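Local coordinates for protein D-alanyl-D-alanine carboxypeptidase DacB2 (Mycobacterium tuberculosis H37Rv, PDB 4RYE) that shows D,D-carboxypeptidase activity and probably removes the terminal D-alanine from peptidoglycan stem peptides during cell-wall biogenesis, at residues P45-K50 with L100-D105; L52-A57 with Q93-L98. All coordinates share one frame; numbering follows the deposited sequence.

Both contacts are buried and are joined along the chain at two places: the turn of 45-50 runs straight into helix 50-60, which carries 52-57, and helix 91-100, which carries 93-98, leads into the 100-105 segment. Interaction 1 is polar, a knot of hydroxyls, an amide and a lysine amine at the active site; interaction 2 is wholly aliphatic, where the two helices pack further from the centre of the chain. Their centres lie about 9 Å apart, and they meet directly. Leu98 CD1 packs against Lys50 CD at 3.5 Å, so Leu98 lies on the aliphatic chain of the lysine whose amine serves interaction 1, and Gly103 N probably bonds to Gly97 O.

Interaction 1 of 2, residues P45-K50 with L100-D105; sequences PASTIK and LVSGND
Ser47 OG lies beside its own backbone N and Ser102 OG anti to its own, and the two hydroxyls meet in a hydrogen bond of 2.9 Å between Ser47 OG and Ser102 OG. This is the active site of a serine penicillin-binding protein: Ser47 and Lys50 form the SxxK pair, with Ser47 taken as the acyl-ester nucleophile and Lys50, by similarity, as the proton acceptor. Ser102 and Asn104 fit the SxN motif of the family. Lys50 runs extended as far as CE and then bends at chi4 (80°), which turns NZ in among the oxygens. There NZ donates to Ser47 OG at 2.6 Å, while its bond to Ser102 OG, at 3.4 Å, is weak. It also binds Ser142 O, beyond the two segments. Ser102 OG has its stronger partner in Lys208 of strand 204-212, consistent with the K(T/S)G-type motif beside the site. Asn104, at the start of helix 104-113, has its ND2 held by Glu77 O, leaving OD1 turned to the lysine. Crossing the Lys50 side chain at about a right angle, it takes NZ on OD1 at 2.8 Å, with a C=O...N angle of 154° and the donor tilted 26° from the amide plane.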
ATOM      1  N   PRO A  45      -2.859  -7.264   6.604  1.00 21.66           N
ATOM      2  CA  PRO A  45      -2.215  -6.362   5.648  1.00 14.39           C
ATOM      3  C   PRO A  45      -1.428  -5.212   6.276  1.00 16.72           C
ATOM      4  O   PRO A  45      -0.606  -4.609   5.581  1.00 20.38           O
ATOM      5  CB  PRO A  45      -3.407  -5.790   4.885  1.00 16.63           C
ATOM      6  CG  PRO A  45      -4.505  -5.739   5.912  1.00 20.82           C
ATOM      7  CD  PRO A  45      -4.311  -7.018   6.706  1.00 22.28           C
ATOM      8  N   ALA A  46      -1.663  -4.916   7.554  1.00 19.98           N
ATOM      9  CA  ALA A  46      -1.133  -3.694   8.157  1.00 19.28           C
ATOM     10  C   ALA A  46      -1.410  -2.502   7.236  1.00 17.76           C
ATOM     11  O   ALA A  46      -2.449  -2.454   6.581  1.00 20.10           O
ATOM     12  CB  ALA A  46       0.363  -3.824   8.452  1.00 22.09           C
ATOM     13  N   SER A  47      -0.465  -1.565   7.166  1.00 18.26           N
ATOM     14  CA  SER A  47      -0.683  -0.291   6.474  1.00 17.00           C
ATOM     15  C   SER A  47      -0.828  -0.394   4.955  1.00 15.53           C
ATOM     16  O   SER A  47      -1.164   0.593   4.307  1.00 18.46           O
ATOM     17  CB  SER A  47       0.432   0.713   6.816  1.00 21.35           C
ATOM     18  OG  SER A  47       0.203   1.352   8.061  1.00 29.25           O
ATOM     19  N   THR A  48      -0.574  -1.560   4.367  1.00 16.73           N
ATOM     20  CA  THR A  48      -0.860  -1.696   2.936  1.00 15.65           C
ATOM     21  C   THR A  48      -2.340  -1.448   2.654  1.00 17.46           C
ATOM     22  O   THR A  48      -2.708  -1.000   1.566  1.00 15.31           O
ATOM     23  CB  THR A  48      -0.449  -3.065   2.362  1.00 17.74           C
ATOM     24  OG1 THR A  48      -1.156  -4.114   3.045  1.00 16.68           O
ATOM     25  CG2 THR A  48       1.058  -3.261   2.471  1.00 17.93           C
ATOM     26  N   ILE A  49      -3.186  -1.722   3.644  1.00 19.31           N
ATOM     27  CA  ILE A  49      -4.621  -1.505   3.497  1.00 16.82           C
ATOM     28  C   ILE A  49      -4.960  -0.018   3.348  1.00 16.34           C
ATOM     29  O   ILE A  49      -6.050   0.329   2.896  1.00 16.97           O
ATOM     30  CB  ILE A  49      -5.427  -2.136   4.662  1.00 17.41           C
ATOM     31  CG1 ILE A  49      -6.798  -2.625   4.181  1.00 21.00           C
ATOM     32  CG2 ILE A  49      -5.599  -1.148   5.804  1.00 17.30           C
ATOM     33  CD1 ILE A  49      -6.740  -3.739   3.157  1.00 19.06           C
ATOM     34  N   LYS A  50      -4.024   0.866   3.699  1.00 13.14           N
ATOM     35  CA  LYS A  50      -4.237   2.302   3.468  1.00 17.86           C
ATOM     36  C   LYS A  50      -4.417   2.632   1.986  1.00 18.66           C
ATOM     37  O   LYS A  50      -5.015   3.646   1.645  1.00 15.22           O
ATOM     38  CB  LYS A  50      -3.092   3.140   4.058  1.00 13.81           C
ATOM     39  CG  LYS A  50      -3.065   3.198   5.593  1.00 14.98           C
ATOM     40  CD  LYS A  50      -1.873   4.035   6.055  1.00 16.35           C
ATOM     41  CE  LYS A  50      -1.936   4.385   7.539  1.00 17.23           C
ATOM     42  NZ  LYS A  50      -1.479   3.255   8.377  1.00 20.92           N
ATOM     43  N   LEU A 100       2.478   9.086   2.259  1.00 19.85           N
ATOM     44  CA  LEU A 100       3.922   9.358   2.365  1.00 21.92           C
ATOM     45  C   LEU A 100       4.529   8.918   3.698  1.00 24.56           C
ATOM     46  O   LEU A 100       5.656   8.412   3.737  1.00 25.94           O
ATOM     47  CB  LEU A 100       4.234  10.843   2.125  1.00 19.34           C
ATOM     48  CG  LEU A 100       4.503  11.270   0.678  1.00 22.87           C
ATOM     49  CD1 LEU A 100       3.327  10.925  -0.221  1.00 19.85           C
ATOM     50  CD2 LEU A 100       4.794  12.757   0.606  1.00 24.03           C
ATOM     51  N   VAL A 101       3.801   9.119   4.791  1.00 18.41           N
ATOM     52  CA  VAL A 101       4.341   8.765   6.106  1.00 19.53           C
ATOM     53  C   VAL A 101       3.477   7.761   6.877  1.00 21.94           C
ATOM     54  O   VAL A 101       3.707   7.529   8.070  1.00 26.62           O
ATOM     55  CB  VAL A 101       4.626  10.012   6.986  1.00 26.88           C
ATOM     56  CG1 VAL A 101       5.543  10.992   6.263  1.00 27.40           C
ATOM     57  CG2 VAL A 101       3.330  10.692   7.399  1.00 27.38           C
ATOM     58  N   SER A 102       2.500   7.165   6.191  1.00 20.74           N
ATOM     59  CA  SER A 102       1.641   6.138   6.784  1.00 20.66           C
ATOM     60  C   SER A 102       0.938   6.634   8.050  1.00 25.77           C
ATOM     61  O   SER A 102       0.852   5.915   9.050  1.00 21.99           O
ATOM     62  CB  SER A 102       2.451   4.880   7.110  1.00 24.33           C
ATOM     63  OG  SER A 102       1.610   3.738   7.118  1.00 28.07           O
ATOM     64  N   GLY A 103       0.431   7.862   8.005  1.00 21.44           N
ATOM     65  CA  GLY A 103      -0.143   8.484   9.188  1.00 21.63           C
ATOM     66  C   GLY A 103      -1.459   7.841   9.574  1.00 19.40           C
ATOM     67  O   GLY A 103      -2.409   7.880   8.803  1.00 19.74           O
ATOM     68  N   ASN A 104      -1.520   7.248  10.765  1.00 20.40           N
ATOM     69  CA  ASN A 104      -2.763   6.643  11.231  1.00 21.85           C
ATOM     70  C   ASN A 104      -3.771   7.731  11.565  1.00 22.45           C
ATOM     71  O   ASN A 104      -4.976   7.538  11.401  1.00 29.72           O
ATOM     72  CB  ASN A 104      -2.510   5.742  12.443  1.00 25.10           C
ATOM     73  CG  ASN A 104      -1.699   4.514  12.083  1.00 24.06           C
ATOM     74  OD1 ASN A 104      -1.925   3.905  11.041  1.00 22.51           O
ATOM     75  ND2 ASN A 104      -0.740   4.156  12.931  1.00 29.68           N
ATOM     76  N   ASP A 105      -3.274   8.874  12.031  1.00 21.88           N
ATOM     77  CA  ASP A 105      -4.134  10.024  12.300  1.00 22.47           C
ATOM     78  C   ASP A 105      -4.728  10.550  10.994  1.00 22.33           C
ATOM     79  O   ASP A 105      -5.877  10.983  10.957  1.00 22.16           O
ATOM     80  CB  ASP A 105      -3.398  11.118  13.086  1.00 25.95           C
ATOM     81  CG  ASP A 105      -2.080  11.539  12.442  1.00 28.31           C
ATOM     82  OD1 ASP A 105      -1.606  10.853  11.504  1.00 22.41           O
ATOM     83  OD2 ASP A 105      -1.507  12.562  12.894  1.00 25.65           O
TER

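Interaction 2 of 2, residues L52-A57 with Q93-L98; sequences LLALVA and QLLDGL
Leu95 and Leu98, one turn apart on helix 91-100, carry this contact, each with more surface buried by it than any residue of 52-57. Opposite them Ala54, Leu53 and Ala57 make up the facing side of helix 50-60 in this contact. The two short helical segments run nearly antiparallel, at 167°, with their axes 10.9 Å apart at closest. Leu95 works through one methyl: its CD2 sits over Ala54, 4.0 Å from both CA and CB of that alanine, and also reaches Ala57 CB at 4.1 Å. It thus lies across two small residues on successive turns, whose short side chains let the branch come down close to the backbone of helix 50-60. Leu98 has CG anti to its backbone N (chi1 -174°), directed toward helix 50-60, and both of its methyls make contact. CD1 meets Leu53 CD2 at 3.9 Å, while CD2 touches that same Leu53 methyl and, at 4.2 Å, Ala54 CB. The two leucine side chains cross obliquely, and Leu53 CD2 faces the fork of Leu98. Ala107 of helix 104-113 touches both Leu53 and Leu98, and Phe171 and Ile174 of helix 169-176 pack on Ala54 and Leu95 respectively. Every contact across this helix pair is between carbons, nearly all of them methyls, so the fit rests on shape and on the exclusion of water rather than on directed bonds.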
ATOM      1  N   LEU A  52      -6.251   0.862  -0.041  1.00 12.27           N
ATOM      2  CA  LEU A  52      -7.684   0.673  -0.204  1.00 14.65           C
ATOM      3  C   LEU A  52      -8.471   1.866   0.352  1.00 15.25           C
ATOM      4  O   LEU A  52      -9.455   2.297  -0.240  1.00 14.08           O
ATOM      5  CB  LEU A  52      -8.113  -0.622   0.481  1.00 17.80           C
ATOM      6  CG  LEU A  52      -9.550  -1.082   0.256  1.00 20.69           C
ATOM      7  CD1 LEU A  52      -9.809  -1.233  -1.240  1.00 15.90           C
ATOM      8  CD2 LEU A  52      -9.798  -2.390   0.999  1.00 19.30           C
ATOM      9  N   LEU A  53      -8.037   2.411   1.485  1.00 13.25           N
ATOM     10  CA  LEU A  53      -8.672   3.626   2.008  1.00 12.97           C
ATOM     11  C   LEU A  53      -8.498   4.774   1.015  1.00 11.90           C
ATOM     12  O   LEU A  53      -9.434   5.527   0.758  1.00 15.91           O
ATOM     13  CB  LEU A  53      -8.070   4.012   3.368  1.00 12.81           C
ATOM     14  CG  LEU A  53      -8.510   5.371   3.924  1.00 17.85           C
ATOM     15  CD1 LEU A  53     -10.007   5.410   4.156  1.00 13.86           C
ATOM     16  CD2 LEU A  53      -7.755   5.671   5.218  1.00 14.28           C
ATOM     17  N   ALA A  54      -7.298   4.906   0.452  1.00 14.18           N
ATOM     18  CA  ALA A  54      -7.031   5.957  -0.531  1.00 16.27           C
ATOM     19  C   ALA A  54      -7.966   5.877  -1.743  1.00 15.28           C
ATOM     20  O   ALA A  54      -8.443   6.904  -2.232  1.00 14.26           O
ATOM     21  CB  ALA A  54      -5.553   5.937  -0.980  1.00 13.09           C
ATOM     22  N   LEU A  55      -8.216   4.666  -2.234  1.00 14.03           N
ATOM     23  CA  LEU A  55      -9.165   4.473  -3.340  1.00 15.22           C
ATOM     24  C   LEU A  55     -10.567   4.997  -3.017  1.00 16.56           C
ATOM     25  O   LEU A  55     -11.201   5.655  -3.841  1.00 18.30           O
ATOM     26  CB  LEU A  55      -9.283   2.990  -3.684  1.00 20.39           C
ATOM     27  CG  LEU A  55      -8.263   2.376  -4.630  1.00 27.53           C
ATOM     28  CD1 LEU A  55      -8.481   0.866  -4.668  1.00 28.34           C
ATOM     29  CD2 LEU A  55      -8.404   2.982  -6.016  1.00 24.21           C
ATOM     30  N   VAL A  56     -11.061   4.684  -1.821  1.00 14.67           N
ATOM     31  CA  VAL A  56     -12.376   5.157  -1.406  1.00 15.08           C
ATOM     32  C   VAL A  56     -12.375   6.689  -1.327  1.00 19.79           C
ATOM     33  O   VAL A  56     -13.292   7.352  -1.830  1.00 16.40           O
ATOM     34  CB  VAL A  56     -12.781   4.561  -0.041  1.00 19.04           C
ATOM     35  CG1 VAL A  56     -14.049   5.241   0.486  1.00 17.41           C
ATOM     36  CG2 VAL A  56     -12.987   3.054  -0.159  1.00 17.02           C
ATOM     37  N   ALA A  57     -11.341   7.249  -0.699  1.00 16.44           N
ATOM     38  CA  ALA A  57     -11.240   8.704  -0.545  1.00 16.44           C
ATOM     39  C   ALA A  57     -11.219   9.408  -1.898  1.00 19.02           C
ATOM     40  O   ALA A  57     -11.879  10.427  -2.085  1.00 21.65           O
ATOM     41  CB  ALA A  57      -9.995   9.079   0.264  1.00 13.63           C
ATOM     42  N   GLN A  93      -4.154  16.989   1.629  1.00 20.52           N
ATOM     43  CA  GLN A  93      -3.187  17.014   2.720  1.00 21.24           C
ATOM     44  C   GLN A  93      -3.242  15.705   3.491  1.00 24.70           C
ATOM     45  O   GLN A  93      -2.208  15.151   3.848  1.00 18.47           O
ATOM     46  CB  GLN A  93      -3.449  18.196   3.660  1.00 20.84           C
ATOM     47  CG  GLN A  93      -3.035  19.551   3.094  1.00 21.28           C
ATOM     48  CD  GLN A  93      -3.645  20.729   3.839  1.00 24.01           C
ATOM     49  OE1 GLN A  93      -4.588  20.581   4.618  1.00 22.36           O
ATOM     50  NE2 GLN A  93      -3.097  21.911   3.602  1.00 27.70           N
ATOM     51  N   LEU A  94      -4.449  15.208   3.743  1.00 20.24           N
ATOM     52  CA  LEU A  94      -4.597  13.978   4.514  1.00 22.89           C
ATOM     53  C   LEU A  94      -4.110  12.774   3.716  1.00 19.84           C
ATOM     54  O   LEU A  94      -3.507  11.857   4.284  1.00 17.84           O
ATOM     55  CB  LEU A  94      -6.042  13.791   5.006  1.00 17.40           C
ATOM     56  CG  LEU A  94      -6.560  14.810   6.036  1.00 21.38           C
ATOM     57  CD1 LEU A  94      -8.051  14.607   6.349  1.00 18.66           C
ATOM     58  CD2 LEU A  94      -5.743  14.730   7.308  1.00 19.31           C
ATOM     59  N   LEU A  95      -4.344  12.783   2.402  1.00 15.89           N
ATOM     60  CA  LEU A  95      -3.884  11.691   1.540  1.00 17.64           C
ATOM     61  C   LEU A  95      -2.353  11.652   1.439  1.00 20.14           C
ATOM     62  O   LEU A  95      -1.760  10.570   1.385  1.00 18.90           O
ATOM     63  CB  LEU A  95      -4.508  11.785   0.140  1.00 16.54           C
ATOM     64  CG  LEU A  95      -5.950  11.303   0.037  1.00 22.08           C
ATOM     65  CD1 LEU A  95      -6.578  11.742  -1.281  1.00 23.66           C
ATOM     66  CD2 LEU A  95      -5.984   9.796   0.159  1.00 23.14           C
ATOM     67  N   ASP A  96      -1.721  12.823   1.420  1.00 21.93           N
ATOM     68  CA  ASP A  96      -0.260  12.899   1.474  1.00 23.20           C
ATOM     69  C   ASP A  96       0.252  12.317   2.778  1.00 20.94           C
ATOM     70  O   ASP A  96       1.209  11.543   2.781  1.00 20.02           O
ATOM     71  CB  ASP A  96       0.232  14.350   1.353  1.00 18.45           C
ATOM     72  CG  ASP A  96       0.054  14.915  -0.050  1.00 32.83           C
ATOM     73  OD1 ASP A  96      -0.039  14.121  -1.007  1.00 30.97           O
ATOM     74  OD2 ASP A  96       0.011  16.157  -0.197  1.00 36.33           O
ATOM     75  N   GLY A  97      -0.376  12.705   3.888  1.00 19.93           N
ATOM     76  CA  GLY A  97      -0.016  12.175   5.194  1.00 19.01           C
ATOM     77  C   GLY A  97      -0.213  10.669   5.231  1.00 18.40           C
ATOM     78  O   GLY A  97       0.648   9.924   5.731  1.00 19.15           O
ATOM     79  N   LEU A  98      -1.334  10.220   4.671  1.00 17.07           N
ATOM     80  CA  LEU A  98      -1.652   8.792   4.599  1.00 17.47           C
ATOM     81  C   LEU A  98      -0.620   7.988   3.820  1.00 21.45           C
ATOM     82  O   LEU A  98      -0.162   6.932   4.275  1.00 19.38           O
ATOM     83  CB  LEU A  98      -3.019   8.592   3.935  1.00 15.75           C
ATOM     84  CG  LEU A  98      -3.544   7.160   3.932  1.00 18.79           C
ATOM     85  CD1 LEU A  98      -3.982   6.790   5.339  1.00 17.68           C
ATOM     86  CD2 LEU A  98      -4.697   7.004   2.947  1.00 14.65           C
TER